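Local coordinates for putative modification methylase (Thermus thermophilus, PDB 2ZIG), which is a putative DNA methylase that probably transfers a methyl group from S-adenosyl-L-methionine to an exocyclic amino group of a DNA base, at the interface of chains A and B. Residues are numbered along the deposited sequence; one frame, centred on the assembly and turned at random. Chains: chain A/B, Putative modification methylase.

The interface of chains A and B. Residues chain A 137, 166-167, 204; chain B 135, 203-204.
A:Glu166 and B:Gln203 run past each other in opposite directions, each side chain reaching for the other's backbone, in one patch of a two-fold symmetric interface between two copies of this N(4)/N(6)-methyltransferase family member; whether the pair forms in solution the structure alone does not show. The amide oxygen OE1 of B:Gln203 accepts a hydrogen bond from A:Glu166 N at 2.8 Å, almost in line with its C=O bond. In return, B:Gln203 N donates to the carboxylate OE2 of A:Glu166 at 2.9 Å, arriving from above the carboxylate plane. Glutamine suits its place, with a long uncharged arm that offers an acceptor to the backbone and a flat amide against A:Ile167, whose CG1 lies 3.6 Å from B:Gln203 CD. Glutamate has a second oxygen to spend: OE1 takes a hydrogen bond from A:His137 NE2 (2.9 Å) close to the imidazole plane, which should restrain the ring's turning. Histidine thus offers an edge N-H and a flat face, onto which comes CD1 of B:Ile204, 3.5 Å from A:His137 CG, in a CH-pi contact. With CG1 anti to its carbonyl carbon (chi1 -60°) and the chain extended beyond, B:Ile204 points its slim methyl end at the ring centre. Were A:Glu166 an alanine, B:Gln203 N would probably lose this acceptor and the imidazole be freer to turn away from the B:Ile204 methyl. Alongside the B:Gln203 amide, CD1 of A:Ile167 packs against B:Ile135 CG1 at 3.8 Å, a small aliphatic contact suited to isoleucine's branched chain.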
# COMPACT_ATOMS: atom_id res chain seq x y z
N HIS A 137 -2.87 -11.75 2.66
CA HIS A 137 -4.16 -11.69 3.33
C HIS A 137 -4.08 -12.69 4.48
O HIS A 137 -4.43 -13.85 4.32
CB HIS A 137 -5.28 -12.08 2.37
CG HIS A 137 -6.65 -11.72 2.86
ND1 HIS A 137 -7.79 -11.97 2.13
CD2 HIS A 137 -7.06 -11.10 3.99
CE1 HIS A 137 -8.84 -11.52 2.79
NE2 HIS A 137 -8.43 -10.98 3.92
N GLU A 166 -6.33 -6.81 8.02
CA GLU A 166 -6.41 -8.21 7.59
C GLU A 166 -5.20 -8.61 6.76
O GLU A 166 -4.99 -9.80 6.47
CB GLU A 166 -7.65 -8.43 6.73
CG GLU A 166 -8.98 -8.23 7.41
CD GLU A 166 -10.12 -8.31 6.40
OE1 GLU A 166 -10.10 -9.24 5.56
OE2 GLU A 166 -11.03 -7.46 6.45
N ILE A 167 -4.38 -7.63 6.40
CA ILE A 167 -3.25 -7.87 5.53
C ILE A 167 -1.89 -7.35 5.98
O ILE A 167 -1.77 -6.50 6.87
CB ILE A 167 -3.48 -7.21 4.16
CG1 ILE A 167 -3.35 -5.69 4.33
CG2 ILE A 167 -4.86 -7.59 3.61
CD1 ILE A 167 -3.58 -4.87 3.09
N ILE A 204 -2.13 -11.50 -4.64
CA ILE A 204 -2.72 -11.70 -3.32
C ILE A 204 -2.63 -13.15 -2.88
O ILE A 204 -3.06 -14.05 -3.61
CB ILE A 204 -4.22 -11.26 -3.29
CG1 ILE A 204 -4.33 -9.75 -3.53
CG2 ILE A 204 -4.85 -11.61 -1.97
CD1 ILE A 204 -5.75 -9.22 -3.49
N ILE B 135 -8.05 -2.74 -0.15
CA ILE B 135 -7.44 -3.26 -1.36
C ILE B 135 -8.51 -3.60 -2.37
O ILE B 135 -9.36 -4.45 -2.12
CB ILE B 135 -6.62 -4.55 -1.08
CG1 ILE B 135 -5.50 -4.26 -0.09
CG2 ILE B 135 -6.04 -5.09 -2.41
CD1 ILE B 135 -4.68 -3.02 -0.44
N GLN B 203 -11.13 -5.33 4.52
CA GLN B 203 -9.98 -4.72 3.89
C GLN B 203 -9.74 -5.07 2.42
O GLN B 203 -8.96 -4.40 1.75
CB GLN B 203 -8.71 -5.00 4.72
CG GLN B 203 -7.47 -4.31 4.17
CD GLN B 203 -6.42 -4.00 5.23
OE1 GLN B 203 -6.12 -4.83 6.09
NE2 GLN B 203 -5.84 -2.82 5.14
N ILE B 204 -10.42 -6.08 1.90
CA ILE B 204 -10.24 -6.44 0.50
C ILE B 204 -11.59 -6.57 -0.22
O ILE B 204 -12.49 -7.27 0.25
CB ILE B 204 -9.44 -7.76 0.35
CG1 ILE B 204 -8.06 -7.60 1.00
CG2 ILE B 204 -9.27 -8.14 -1.13
CD1 ILE B 204 -7.18 -8.84 0.91